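Local coordinates for protein synthesis inhibitor I (Hordeum vulgare, PDB 4FBC) that belongs to the ribosome-inactivating proteins of plants and holds adenosine monophosphate in a pocket of its single chain, at residues A[34-39]-A[176-181]; A[49-54]-A[256-261]; A[144-149]-A[165-170]. The protein carries 3 engineered substitutions. One frame throughout, in Å; residues are numbered along the deposited sequence.

Interaction 1. Residues A[34-39]-A[176-181]; sequences GIRNKL and EATRFQ. With AMP (adenosine monophosphate), chain E.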
ATOM      1  N   GLY A  34      -8.183   4.621  -7.915  1.00 14.18           N
ATOM      2  CA  GLY A  34      -7.472   5.694  -8.593  1.00 15.39           C
ATOM      3  C   GLY A  34      -5.984   5.604  -8.305  1.00 14.45           C
ATOM      4  O   GLY A  34      -5.167   5.881  -9.188  1.00 16.00           O
ATOM      5  N   ILE A  35      -5.637   5.225  -7.076  1.00 14.23           N
ATOM      6  CA  ILE A  35      -4.233   4.954  -6.724  1.00 13.31           C
ATOM      7  C   ILE A  35      -3.668   3.829  -7.595  1.00 15.69           C
ATOM      8  O   ILE A  35      -2.592   3.973  -8.188  1.00 13.94           O
ATOM      9  CB  ILE A  35      -4.046   4.617  -5.227  1.00 16.66           C
ATOM     10  CG1 ILE A  35      -4.464   5.815  -4.367  1.00 14.90           C
ATOM     11  CG2 ILE A  35      -2.583   4.250  -4.937  1.00 14.55           C
ATOM     12  CD1 ILE A  35      -4.484   5.565  -2.877  1.00 17.07           C
ATOM     13  N   ARG A  36      -4.385   2.708  -7.683  1.00 13.28           N
ATOM     14  CA  ARG A  36      -3.920   1.602  -8.508  1.00 15.87           C
ATOM     15  C   ARG A  36      -3.726   2.049  -9.946  1.00 15.39           C
ATOM     16  O   ARG A  36      -2.735   1.706 -10.583  1.00 13.24           O
ATOM     17  CB  ARG A  36      -4.926   0.454  -8.482  1.00 13.78           C
ATOM     18  CG  ARG A  36      -5.117  -0.173  -7.125  1.00 12.61           C
ATOM     19  CD  ARG A  36      -6.316  -1.123  -7.181  1.00 12.97           C
ATOM     20  NE  ARG A  36      -6.539  -1.748  -5.889  1.00 11.62           N
ATOM     21  CZ  ARG A  36      -7.692  -2.296  -5.531  1.00 13.02           C
ATOM     22  NH1 ARG A  36      -8.724  -2.282  -6.382  1.00 12.62           N
ATOM     23  NH2 ARG A  36      -7.817  -2.830  -4.325  1.00 12.51           N
ATOM     24  N   ASN A  37      -4.681   2.828 -10.449  1.00 14.64           N
ATOM     25  CA  ASN A  37      -4.666   3.262 -11.839  1.00 14.72           C
ATOM     26  C   ASN A  37      -3.465   4.161 -12.138  1.00 15.41           C
ATOM     27  O   ASN A  37      -2.795   3.990 -13.156  1.00 17.73           O
ATOM     28  CB  ASN A  37      -5.976   3.970 -12.196  1.00 18.06           C
ATOM     29  CG  ASN A  37      -5.991   4.485 -13.625  1.00 23.20           C
ATOM     30  OD1 ASN A  37      -5.926   5.690 -13.859  1.00 25.40           O
ATOM     31  ND2 ASN A  37      -6.070   3.569 -14.591  1.00 23.79           N
ATOM     32  N   LYS A  38      -3.184   5.101 -11.242  1.00 15.14           N
ATOM     33  CA  LYS A  38      -2.055   6.006 -11.437  1.00 15.46           C
ATOM     34  C   LYS A  38      -0.684   5.350 -11.228  1.00 16.81           C
ATOM     35  O   LYS A  38       0.326   5.851 -11.736  1.00 17.53           O
ATOM     36  CB  LYS A  38      -2.211   7.262 -10.576  1.00 17.84           C
ATOM     37  CG  LYS A  38      -3.386   8.137 -11.027  1.00 22.05           C
ATOM     38  CD  LYS A  38      -3.368   9.494 -10.352  1.00 26.73           C
ATOM     39  CE  LYS A  38      -4.292  10.468 -11.078  1.00 31.32           C
ATOM     40  NZ  LYS A  38      -4.298  11.806 -10.413  1.00 32.17           N
ATOM     41  N   LEU A  39      -0.651   4.233 -10.511  1.00 15.86           N
ATOM     42  CA  LEU A  39       0.604   3.507 -10.256  1.00 16.45           C
ATOM     43  C   LEU A  39       0.994   2.549 -11.390  1.00 17.08           C
ATOM     44  O   LEU A  39       2.154   2.128 -11.496  1.00 14.69           O
ATOM     45  CB  LEU A  39       0.503   2.710  -8.940  1.00 15.12           C
ATOM     46  CG  LEU A  39       0.541   3.458  -7.612  1.00 13.95           C
ATOM     47  CD1 LEU A  39       0.268   2.506  -6.436  1.00 13.09           C
ATOM     48  CD2 LEU A  39       1.898   4.140  -7.456  1.00 18.29           C
ATOM     49  N   GLU A 176      -2.210  -1.619   2.005  1.00 14.09           N
ATOM     50  CA  GLU A 176      -2.633  -2.991   1.737  1.00 14.44           C
ATOM     51  C   GLU A 176      -3.936  -2.992   0.945  1.00 15.63           C
ATOM     52  O   GLU A 176      -4.160  -3.866   0.102  1.00 14.57           O
ATOM     53  CB  GLU A 176      -2.785  -3.820   3.023  1.00 15.42           C
ATOM     54  CG  GLU A 176      -1.571  -3.793   3.975  1.00 14.29           C
ATOM     55  CD  GLU A 176      -0.256  -4.252   3.338  1.00 18.22           C
ATOM     56  OE1 GLU A 176      -0.266  -4.832   2.228  1.00 18.97           O
ATOM     57  OE2 GLU A 176       0.808  -4.033   3.970  1.00 19.66           O
ATOM     58  N   ALA A 177      -4.781  -2.003   1.218  1.00 14.56           N
ATOM     59  CA  ALA A 177      -6.018  -1.821   0.450  1.00 15.30           C
ATOM     60  C   ALA A 177      -5.706  -1.617  -1.032  1.00 13.67           C
ATOM     61  O   ALA A 177      -6.371  -2.178  -1.903  1.00 13.05           O
ATOM     62  CB  ALA A 177      -6.789  -0.639   0.992  1.00 14.61           C
ATOM     63  N   THR A 178      -4.696  -0.807  -1.324  1.00 13.93           N
ATOM     64  CA  THR A 178      -4.269  -0.604  -2.714  1.00 13.15           C
ATOM     65  C   THR A 178      -3.777  -1.921  -3.328  1.00 13.72           C
ATOM     66  O   THR A 178      -4.148  -2.284  -4.453  1.00 11.92           O
ATOM     67  CB  THR A 178      -3.180   0.489  -2.788  1.00 13.93           C
ATOM     68  OG1 THR A 178      -3.729   1.748  -2.361  1.00 16.17           O
ATOM     69  CG2 THR A 178      -2.645   0.633  -4.196  1.00 14.06           C
ATOM     70  N   ARG A 179      -2.953  -2.656  -2.582  1.00 13.40           N
ATOM     71  CA  ARG A 179      -2.398  -3.908  -3.085  1.00 12.55           C
ATOM     72  C   ARG A 179      -3.422  -5.014  -3.326  1.00 13.82           C
ATOM     73  O   ARG A 179      -3.257  -5.816  -4.244  1.00 12.64           O
ATOM     74  CB  ARG A 179      -1.343  -4.434  -2.120  1.00 14.55           C
ATOM     75  CG  ARG A 179      -0.045  -3.641  -2.147  1.00 16.26           C
ATOM     76  CD  ARG A 179       0.788  -3.991  -0.931  1.00 16.67           C
ATOM     77  NE  ARG A 179       2.095  -3.326  -0.948  1.00 16.43           N
ATOM     78  CZ  ARG A 179       2.772  -2.992   0.145  1.00 20.71           C
ATOM     79  NH1 ARG A 179       2.266  -3.256   1.340  1.00 17.16           N
ATOM     80  NH2 ARG A 179       3.962  -2.405   0.043  1.00 18.48           N
ATOM     81  N   PHE A 180      -4.461  -5.070  -2.498  1.00 11.72           N
ATOM     82  CA  PHE A 180      -5.382  -6.208  -2.496  1.00 12.86           C
ATOM     83  C   PHE A 180      -6.842  -5.811  -2.567  1.00 10.43           C
ATOM     84  O   PHE A 180      -7.308  -5.018  -1.749  1.00 12.88           O
ATOM     85  CB  PHE A 180      -5.188  -7.050  -1.228  1.00 13.81           C
ATOM     86  CG  PHE A 180      -3.826  -7.635  -1.106  1.00 13.72           C
ATOM     87  CD1 PHE A 180      -3.463  -8.733  -1.875  1.00 15.62           C
ATOM     88  CD2 PHE A 180      -2.897  -7.073  -0.244  1.00 18.18           C
ATOM     89  CE1 PHE A 180      -2.186  -9.267  -1.776  1.00 14.53           C
ATOM     90  CE2 PHE A 180      -1.626  -7.601  -0.142  1.00 15.32           C
ATOM     91  CZ  PHE A 180      -1.278  -8.699  -0.907  1.00 13.56           C
ATOM     92  N   GLN A 181      -7.557  -6.380  -3.534  1.00 11.53           N
ATOM     93  CA  GLN A 181      -9.006  -6.159  -3.657  1.00 12.34           C
ATOM     94  C   GLN A 181      -9.754  -6.750  -2.473  1.00 15.69           C
ATOM     95  O   GLN A 181     -10.846  -6.294  -2.119  1.00 13.91           O
ATOM     96  CB  GLN A 181      -9.540  -6.774  -4.956  1.00 12.23           C
ATOM     97  CG  GLN A 181      -8.861  -6.252  -6.224  1.00 11.52           C
ATOM     98  CD  GLN A 181      -9.687  -6.521  -7.463  1.00 13.72           C
ATOM     99  OE1 GLN A 181     -10.769  -5.953  -7.627  1.00 17.11           O
ATOM    100  NE2 GLN A 181      -9.195  -7.395  -8.338  1.00 12.82           N
TER
HETATM  101  P   AMP E 301      10.775  -6.725   3.045  1.00 64.40           P
HETATM  102  O1P AMP E 301      11.022  -6.400   4.505  1.00 54.92           O
HETATM  103  O2P AMP E 301      11.200  -8.084   2.530  1.00 55.05           O
HETATM  104  O3P AMP E 301      11.384  -5.644   2.175  1.00 44.30           O
HETATM  105  O5' AMP E 301       9.237  -6.479   2.699  1.00 47.54           O
HETATM  106  C5' AMP E 301       8.309  -7.555   2.656  1.00 42.52           C
HETATM  107  C4' AMP E 301       6.901  -7.052   2.452  1.00 33.85           C
HETATM  108  O4' AMP E 301       6.475  -6.313   3.627  1.00 37.03           O
HETATM  109  C3' AMP E 301       6.708  -6.071   1.301  1.00 36.45           C
HETATM  110  O3' AMP E 301       6.573  -6.711   0.040  1.00 36.58           O
HETATM  111  C2' AMP E 301       5.475  -5.284   1.725  1.00 34.10           C
HETATM  112  O2' AMP E 301       4.288  -6.025   1.443  1.00 29.63           O
HETATM  113  C1' AMP E 301       5.662  -5.222   3.248  1.00 33.88           C
HETATM  114  N9  AMP E 301       6.319  -3.969   3.692  1.00 30.22           N
HETATM  115  C8  AMP E 301       7.552  -3.869   4.243  1.00 32.33           C
HETATM  116  N7  AMP E 301       7.864  -2.584   4.557  1.00 31.81           N
HETATM  117  C5  AMP E 301       6.801  -1.823   4.212  1.00 27.44           C
HETATM  118  C6  AMP E 301       6.448  -0.379   4.277  1.00 27.68           C
HETATM  119  N6  AMP E 301       7.323   0.532   4.783  1.00 24.52           N
HETATM  120  N1  AMP E 301       5.222  -0.005   3.815  1.00 23.20           N
HETATM  121  C2  AMP E 301       4.350  -0.902   3.304  1.00 21.64           C
HETATM  122  N3  AMP E 301       4.600  -2.223   3.222  1.00 25.91           N
HETATM  123  C4  AMP E 301       5.784  -2.740   3.656  1.00 30.31           C
HETATM  124  O   HOH W   1     -11.184  -3.562  -5.879  1.00 18.37           O
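R36 and T178 mark the closest backbone approach, 6.2 Å between their CA atoms, where helix 25-39 meets the end of helix 157-179. The R36 side chain does most of the work. Extended from CG to NE (chi2 170°, chi3 -180°), it slides past T178 in the opposite direction and brings its guanidinium edge to backbone carbonyls at that helix end. NE gives a hydrogen bond of 2.8 Å to T178 O, and NH2 one of 2.9 Å to A177 O, the latter nearly along the C=O axis. A water joins R36 NH1 to Q181 OE1, while S184 OG is a further hydrogen-bond partner of NH2. Beside this polar grip, T178 CG2 packs 3.7 Å from I35 CG2, the two side chains crossing at about a right angle; T178 OG1 is bonded to V174 O of its own helix. R179 points away from helix 25-39, and its NH1 donates to E176 OE1, within a salt bridge, and to N3 of adenosine monophosphate at 3.2 Å. A buried arginine thus meets two carbonyls at the C-terminal end of a helix, whose dipole would probably ease its positive charge.

Interaction 2. Residues A[49-54]-A[256-261]; sequences RPVLPP and GILLFV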
ATOM      1  N   ARG A  49      -5.317  -7.179 -14.422  1.00 13.07           N
ATOM      2  CA  ARG A  49      -4.983  -6.457 -13.204  1.00 12.57           C
ATOM      3  C   ARG A  49      -3.700  -5.688 -13.483  1.00 11.81           C
ATOM      4  O   ARG A  49      -2.814  -6.192 -14.185  1.00 11.82           O
ATOM      5  CB  ARG A  49      -4.741  -7.416 -12.033  1.00 11.35           C
ATOM      6  CG  ARG A  49      -5.942  -8.267 -11.642  1.00 13.53           C
ATOM      7  CD  ARG A  49      -7.205  -7.423 -11.449  1.00 12.07           C
ATOM      8  NE  ARG A  49      -6.996  -6.313 -10.523  1.00 11.58           N
ATOM      9  CZ  ARG A  49      -7.719  -5.199 -10.515  1.00 13.95           C
ATOM     10  NH1 ARG A  49      -8.712  -5.052 -11.388  1.00 14.85           N
ATOM     11  NH2 ARG A  49      -7.455  -4.233  -9.639  1.00 11.37           N
ATOM     12  N   PRO A  50      -3.588  -4.470 -12.934  1.00 13.03           N
ATOM     13  CA  PRO A  50      -2.385  -3.670 -13.203  1.00 13.32           C
ATOM     14  C   PRO A  50      -1.121  -4.236 -12.529  1.00 11.33           C
ATOM     15  O   PRO A  50      -1.202  -4.879 -11.476  1.00 13.46           O
ATOM     16  CB  PRO A  50      -2.744  -2.296 -12.630  1.00 13.55           C
ATOM     17  CG  PRO A  50      -3.713  -2.589 -11.515  1.00 11.83           C
ATOM     18  CD  PRO A  50      -4.509  -3.800 -12.001  1.00 12.00           C
ATOM     19  N   VAL A  51       0.035  -4.020 -13.152  1.00 11.06           N
ATOM     20  CA  VAL A  51       1.318  -4.427 -12.561  1.00 13.23           C
ATOM     21  C   VAL A  51       2.136  -3.162 -12.413  1.00 13.06           C
ATOM     22  O   VAL A  51       2.121  -2.314 -13.296  1.00 15.01           O
ATOM     23  CB  VAL A  51       2.086  -5.418 -13.465  1.00 11.72           C
ATOM     24  CG1 VAL A  51       3.389  -5.874 -12.789  1.00 14.55           C
ATOM     25  CG2 VAL A  51       1.213  -6.630 -13.806  1.00 14.67           C
ATOM     26  N   LEU A  52       2.819  -3.022 -11.284  1.00 13.91           N
ATOM     27  CA  LEU A  52       3.700  -1.891 -11.063  1.00 13.05           C
ATOM     28  C   LEU A  52       4.868  -2.002 -12.030  1.00 12.23           C
ATOM     29  O   LEU A  52       5.239  -3.107 -12.437  1.00 14.01           O
ATOM     30  CB  LEU A  52       4.218  -1.911  -9.626  1.00 13.96           C
ATOM     31  CG  LEU A  52       3.216  -1.498  -8.548  1.00 13.26           C
ATOM     32  CD1 LEU A  52       3.597  -2.091  -7.196  1.00 14.68           C
ATOM     33  CD2 LEU A  52       3.208   0.010  -8.471  1.00 14.64           C
ATOM     34  N   PRO A  53       5.445  -0.857 -12.412  1.00 13.90           N
ATOM     35  CA  PRO A  53       6.735  -0.940 -13.109  1.00 13.78           C
ATOM     36  C   PRO A  53       7.790  -1.520 -12.159  1.00 13.71           C
ATOM     37  O   PRO A  53       7.613  -1.447 -10.931  1.00 17.53           O
ATOM     38  CB  PRO A  53       7.052   0.525 -13.423  1.00 16.64           C
ATOM     39  CG  PRO A  53       6.363   1.310 -12.329  1.00 15.09           C
ATOM     40  CD  PRO A  53       5.111   0.512 -11.969  1.00 13.17           C
ATOM     41  N   PRO A  54       8.877  -2.098 -12.711  1.00 14.73           N
ATOM     42  CA  PRO A  54       9.981  -2.556 -11.858  1.00 15.15           C
ATOM     43  C   PRO A  54      10.568  -1.410 -11.051  1.00 16.22           C
ATOM     44  O   PRO A  54      10.382  -0.239 -11.402  1.00 15.74           O
ATOM     45  CB  PRO A  54      11.034  -3.035 -12.874  1.00 16.16           C
ATOM     46  CG  PRO A  54      10.243  -3.404 -14.094  1.00 16.35           C
ATOM     47  CD  PRO A  54       9.100  -2.403 -14.133  1.00 13.95           C
ATOM     48  N   GLY A 256      -5.066  -6.336  -6.143  1.00 11.62           N
ATOM     49  CA  GLY A 256      -5.409  -4.972  -6.538  1.00 11.23           C
ATOM     50  C   GLY A 256      -4.405  -4.441  -7.553  1.00 12.00           C
ATOM     51  O   GLY A 256      -4.784  -3.939  -8.609  1.00 13.40           O
ATOM     52  N   ILE A 257      -3.117  -4.555  -7.230  1.00 10.72           N
ATOM     53  CA  ILE A 257      -2.044  -4.231  -8.181  1.00 10.21           C
ATOM     54  C   ILE A 257      -0.862  -5.121  -7.838  1.00 10.79           C
ATOM     55  O   ILE A 257      -0.587  -5.336  -6.665  1.00 13.46           O
ATOM     56  CB  ILE A 257      -1.675  -2.706  -8.178  1.00 13.36           C
ATOM     57  CG1 ILE A 257      -0.584  -2.404  -9.220  1.00 14.38           C
ATOM     58  CG2 ILE A 257      -1.291  -2.213  -6.765  1.00 13.90           C
ATOM     59  CD1 ILE A 257      -0.397  -0.884  -9.488  1.00 12.26           C
ATOM     60  N   LEU A 258      -0.210  -5.679  -8.853  1.00 13.55           N
ATOM     61  CA  LEU A 258       0.867  -6.649  -8.624  1.00 13.19           C
ATOM     62  C   LEU A 258       2.195  -5.926  -8.429  1.00 12.98           C
ATOM     63  O   LEU A 258       2.461  -4.940  -9.099  1.00 12.58           O
ATOM     64  CB  LEU A 258       1.005  -7.615  -9.818  1.00 14.09           C
ATOM     65  CG  LEU A 258       0.009  -8.764 -10.013  1.00 13.72           C
ATOM     66  CD1 LEU A 258      -1.367  -8.239 -10.443  1.00 12.52           C
ATOM     67  CD2 LEU A 258       0.521  -9.792 -11.014  1.00 15.35           C
ATOM     68  N   LEU A 259       3.020  -6.426  -7.509  1.00 12.39           N
ATOM     69  CA  LEU A 259       4.432  -6.030  -7.457  1.00 14.41           C
ATOM     70  C   LEU A 259       5.120  -6.615  -8.680  1.00 15.45           C
ATOM     71  O   LEU A 259       4.861  -7.756  -9.059  1.00 14.22           O
ATOM     72  CB  LEU A 259       5.082  -6.603  -6.195  1.00 14.78           C
ATOM     73  CG  LEU A 259       6.584  -6.338  -5.993  1.00 14.71           C
ATOM     74  CD1 LEU A 259       6.817  -4.868  -5.753  1.00 14.54           C
ATOM     75  CD2 LEU A 259       7.079  -7.169  -4.804  1.00 15.94           C
ATOM     76  N   PHE A 260       5.991  -5.847  -9.323  1.00 14.71           N
ATOM     77  CA  PHE A 260       6.735  -6.436 -10.420  1.00 16.02           C
ATOM     78  C   PHE A 260       7.704  -7.494  -9.880  1.00 14.54           C
ATOM     79  O   PHE A 260       8.439  -7.251  -8.924  1.00 16.77           O
ATOM     80  CB  PHE A 260       7.502  -5.395 -11.232  1.00 14.32           C
ATOM     81  CG  PHE A 260       8.250  -5.997 -12.373  1.00 16.65           C
ATOM     82  CD1 PHE A 260       7.592  -6.326 -13.550  1.00 14.96           C
ATOM     83  CD2 PHE A 260       9.601  -6.292 -12.253  1.00 17.56           C
ATOM     84  CE1 PHE A 260       8.276  -6.920 -14.606  1.00 16.06           C
ATOM     85  CE2 PHE A 260      10.285  -6.887 -13.304  1.00 16.41           C
ATOM     86  CZ  PHE A 260       9.631  -7.195 -14.472  1.00 16.12           C
ATOM     87  N   VAL A 261       7.686  -8.665 -10.499  1.00 16.79           N
ATOM     88  CA  VAL A 261       8.646  -9.712 -10.184  1.00 16.57           C
ATOM     89  C   VAL A 261       9.230 -10.289 -11.472  1.00 17.18           C
ATOM     90  O   VAL A 261       8.501 -10.560 -12.434  1.00 17.43           O
ATOM     91  CB  VAL A 261       7.992 -10.862  -9.394  1.00 17.63           C
ATOM     92  CG1 VAL A 261       9.072 -11.860  -8.953  1.00 19.55           C
ATOM     93  CG2 VAL A 261       7.235 -10.341  -8.192  1.00 15.81           C
TER
HETATM   94  O   HOH W   2       7.404  -3.059  -8.776  1.00 14.06           O
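P54 lies over the phenyl ring of F260, its CG 3.5 Å from the ring centroid and close to the ring normal, a CH-pi contact over the centre of the face. The F260 ring is carried there by chi1 of -179°, which sets CG anti to the backbone N, and V51 CG1 comes to the edge of the same ring. This is one end of a short parallel pairing, a single beta bridge between V51 and L258, in a ribosome-inactivating protein fold: the chain leaving strand 49-50 runs beside the loop that follows helix 248-254, their directions 31° apart. Backbone bonds flank the bridge, from L258 N to P50 O and from L52 N to L258 O, the latter 2.9 Å long and almost straight at 175°.

Side chains alternate about this pair. I257 crosses both P50 and L52 at about a right angle, its CG1 against the proline ring and its CD1 3.8 Å from L52 CG. V51 CG2 rests instead on L258 CB at 4.1 Å, while L258 CD1 turns back toward R49 CB. L52 CD1 lies against L258 O and L259 CA. Around them, L39 of helix 25-39 meets L52 and I257, helix 214-225 supplies W214 and L222, and A272 of helix 269-278 touches both P54 and F260.

At the other end R49 is bent at chi2 and chi3, and P50 CD lies over one face of its guanidinium, toward the rim. NE bonds to L255 O, and NH2 donates to G256 O at 2.9 Å, lying in the carbonyl plane on a lone pair.

Interaction 3. Residues A[144-149]-A[165-170]; sequences TALHGR and EAVTTL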
ATOM      1  N   THR A 144      -5.681  11.609  13.253  1.00 22.27           N
ATOM      2  CA  THR A 144      -5.540  12.575  14.343  1.00 26.09           C
ATOM      3  C   THR A 144      -4.211  12.428  15.091  1.00 23.88           C
ATOM      4  O   THR A 144      -3.541  13.421  15.374  1.00 29.23           O
ATOM      5  CB  THR A 144      -6.699  12.450  15.349  1.00 27.02           C
ATOM      6  OG1 THR A 144      -7.934  12.743  14.683  1.00 26.01           O
ATOM      7  CG2 THR A 144      -6.513  13.420  16.508  1.00 32.74           C
ATOM      8  N   ALA A 145      -3.842  11.191  15.407  1.00 25.43           N
ATOM      9  CA  ALA A 145      -2.647  10.926  16.214  1.00 25.35           C
ATOM     10  C   ALA A 145      -1.364  11.334  15.497  1.00 27.99           C
ATOM     11  O   ALA A 145      -0.466  11.935  16.103  1.00 27.36           O
ATOM     12  CB  ALA A 145      -2.588   9.467  16.613  1.00 27.38           C
ATOM     13  N   LEU A 146      -1.276  10.999  14.211  1.00 24.82           N
ATOM     14  CA  LEU A 146      -0.079  11.300  13.425  1.00 21.49           C
ATOM     15  C   LEU A 146      -0.039  12.768  12.998  1.00 27.14           C
ATOM     16  O   LEU A 146       1.022  13.394  12.985  1.00 23.79           O
ATOM     17  CB  LEU A 146       0.026  10.375  12.200  1.00 20.81           C
ATOM     18  CG  LEU A 146       0.102   8.870  12.472  1.00 21.74           C
ATOM     19  CD1 LEU A 146       0.375   8.081  11.191  1.00 18.27           C
ATOM     20  CD2 LEU A 146       1.153   8.533  13.531  1.00 22.01           C
ATOM     21  N   HIS A 147      -1.197  13.324  12.654  1.00 23.05           N
ATOM     22  CA  HIS A 147      -1.243  14.706  12.184  1.00 26.24           C
ATOM     23  C   HIS A 147      -0.933  15.691  13.312  1.00 27.24           C
ATOM     24  O   HIS A 147      -0.446  16.793  13.058  1.00 28.28           O
ATOM     25  CB  HIS A 147      -2.615  15.026  11.595  1.00 29.48           C
ATOM     26  CG  HIS A 147      -2.634  16.229  10.706  1.00 29.12           C
ATOM     27  ND1 HIS A 147      -3.655  17.154  10.734  1.00 33.45           N
ATOM     28  CD2 HIS A 147      -1.776  16.643   9.742  1.00 26.88           C
ATOM     29  CE1 HIS A 147      -3.420  18.092   9.833  1.00 33.12           C
ATOM     30  NE2 HIS A 147      -2.286  17.806   9.219  1.00 34.81           N
ATOM     31  N   GLY A 148      -1.222  15.297  14.549  1.00 27.56           N
ATOM     32  CA  GLY A 148      -1.047  16.179  15.692  1.00 30.10           C
ATOM     33  C   GLY A 148       0.330  16.126  16.338  1.00 33.12           C
ATOM     34  O   GLY A 148       0.629  16.897  17.255  1.00 33.18           O
ATOM     35  N   ARG A 149       1.166  15.210  15.865  1.00 28.41           N
ATOM     36  CA  ARG A 149       2.535  15.080  16.356  1.00 31.40           C
ATOM     37  C   ARG A 149       3.311  16.381  16.129  1.00 32.48           C
ATOM     38  O   ARG A 149       3.236  16.975  15.060  1.00 32.36           O
ATOM     39  CB  ARG A 149       3.224  13.910  15.635  1.00 32.22           C
ATOM     40  CG  ARG A 149       4.471  13.388  16.314  1.00 37.44           C
ATOM     41  CD  ARG A 149       5.040  12.172  15.591  1.00 29.81           C
ATOM     42  NE  ARG A 149       6.263  11.704  16.238  1.00 32.41           N
ATOM     43  CZ  ARG A 149       6.281  10.833  17.239  1.00 30.45           C
ATOM     44  NH1 ARG A 149       5.140  10.330  17.691  1.00 38.34           N
ATOM     45  NH2 ARG A 149       7.435  10.458  17.780  1.00 30.70           N
ATOM     46  N   GLU A 165       0.352   1.989  16.430  1.00 22.70           N
ATOM     47  CA  GLU A 165      -0.967   1.492  16.070  1.00 23.18           C
ATOM     48  C   GLU A 165      -1.575   2.346  14.962  1.00 23.29           C
ATOM     49  O   GLU A 165      -2.240   1.828  14.062  1.00 21.65           O
ATOM     50  CB  GLU A 165      -1.867   1.460  17.310  1.00 25.13           C
ATOM     51  CG  GLU A 165      -1.313   0.563  18.413  1.00 30.24           C
ATOM     52  CD  GLU A 165      -2.096   0.644  19.719  1.00 39.64           C
ATOM     53  OE1 GLU A 165      -2.966   1.536  19.850  1.00 40.00           O
ATOM     54  OE2 GLU A 165      -1.833  -0.189  20.616  1.00 41.98           O
ATOM     55  N   ALA A 166      -1.327   3.652  15.021  1.00 20.30           N
ATOM     56  CA  ALA A 166      -1.812   4.567  13.988  1.00 24.07           C
ATOM     57  C   ALA A 166      -1.194   4.263  12.619  1.00 22.93           C
ATOM     58  O   ALA A 166      -1.903   4.179  11.617  1.00 19.75           O
ATOM     59  CB  ALA A 166      -1.550   6.000  14.375  1.00 20.85           C
ATOM     60  N   VAL A 167       0.129   4.124  12.568  1.00 19.10           N
ATOM     61  CA  VAL A 167       0.785   3.706  11.329  1.00 19.10           C
ATOM     62  C   VAL A 167       0.259   2.369  10.794  1.00 16.90           C
ATOM     63  O   VAL A 167       0.018   2.227   9.590  1.00 19.74           O
ATOM     64  CB  VAL A 167       2.320   3.651  11.500  1.00 17.94           C
ATOM     65  CG1 VAL A 167       2.977   2.987  10.278  1.00 21.30           C
ATOM     66  CG2 VAL A 167       2.852   5.046  11.702  1.00 19.49           C
ATOM     67  N   THR A 168       0.069   1.396  11.686  1.00 17.36           N
ATOM     68  CA  THR A 168      -0.405   0.070  11.299  1.00 18.74           C
ATOM     69  C   THR A 168      -1.789   0.183  10.660  1.00 18.41           C
ATOM     70  O   THR A 168      -2.075  -0.437   9.619  1.00 16.88           O
ATOM     71  CB  THR A 168      -0.487  -0.878  12.512  1.00 20.87           C
ATOM     72  OG1 THR A 168       0.794  -0.950  13.150  1.00 20.46           O
ATOM     73  CG2 THR A 168      -0.906  -2.268  12.083  1.00 22.79           C
ATOM     74  N   THR A 169      -2.630   1.000  11.288  1.00 16.53           N
ATOM     75  CA  THR A 169      -3.996   1.238  10.815  1.00 15.60           C
ATOM     76  C   THR A 169      -3.974   1.799   9.394  1.00 18.40           C
ATOM     77  O   THR A 169      -4.698   1.320   8.512  1.00 18.51           O
ATOM     78  CB  THR A 169      -4.738   2.223  11.739  1.00 19.76           C
ATOM     79  OG1 THR A 169      -4.816   1.667  13.062  1.00 22.21           O
ATOM     80  CG2 THR A 169      -6.157   2.478  11.210  1.00 20.32           C
ATOM     81  N   LEU A 170      -3.131   2.800   9.161  1.00 17.87           N
ATOM     82  CA  LEU A 170      -3.052   3.403   7.838  1.00 16.78           C
ATOM     83  C   LEU A 170      -2.440   2.476   6.791  1.00 18.92           C
ATOM     84  O   LEU A 170      -2.864   2.480   5.639  1.00 17.70           O
ATOM     85  CB  LEU A 170      -2.302   4.734   7.884  1.00 18.05           C
ATOM     86  CG  LEU A 170      -2.893   5.795   8.803  1.00 19.45           C
ATOM     87  CD1 LEU A 170      -2.181   7.121   8.608  1.00 19.87           C
ATOM     88  CD2 LEU A 170      -4.403   5.949   8.549  1.00 18.72           C
TER
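L146 and A166 form the centre of a wholly apolar contact between helix 136-147 and helix 157-179. The closest backbones are those of A145 and A166, with A145 CA 6.8 Å from A166 CA. Their methyl groups face each other, A145 CB lying 4.3 Å from A166 CB. Two small residues meet here, consistent with the close approach, and L146 packs beside them. Its CG lies anti to the carbonyl carbon (chi1 -60°), and from there the two methyls divide the work. CD2 rests against A166 CB at 3.8 Å, with CG at the same distance from that methyl. CD1 goes the other way, toward the next turn: it meets V167 CG2 at 4.0 Å, the side chains crossing at about a right angle, and L170 CD1 at 3.8 Å, where the two leucines reach toward each other tip to tip. A166, V167 and L170 thus offer L146 one face of their helix, spanning a full turn.

In this ribosome-inactivating protein the pair joins two consecutive helices in chain order, and the contact continues along helix 136-147, where A142 also touches A166 and L170. Strand 78-83 closes one side through L78, which meets both leucines, and L122 of helix 119-123 lies against V167.

Among the polar groups, T169 OG1 donates to E165 O at 2.8 Å, and T169 N reaches the same oxygen from the opposite face of its plane, giving that carbonyl two donors. R149 bonds to Q160 through NH2 and makes a cation-pi contact with W100.

In the fold
Helix 157-179 links two of the contacts: its middle takes part in interaction 3 and its end in interaction 1, whose centres are 21 Å apart. Interactions 1 and 2 lie side by side, 10 Å between centres, and touch directly: R179 O probably accepts hydrogen bonds from G256 N, at 2.7 Å, and from I257 N. R179, one of the residues that bind adenosine monophosphate, is thus probably tied by its backbone to 256-261. W214, another pocket residue, has a cation-pi contact with R179 and donates to I257 O. The side chain of L259 is about 5 Å from the ligand, that of V167 about 7 Å. Interactions 2 and 3 lie on opposite sides of the chain's centre, their centres 27 Å apart.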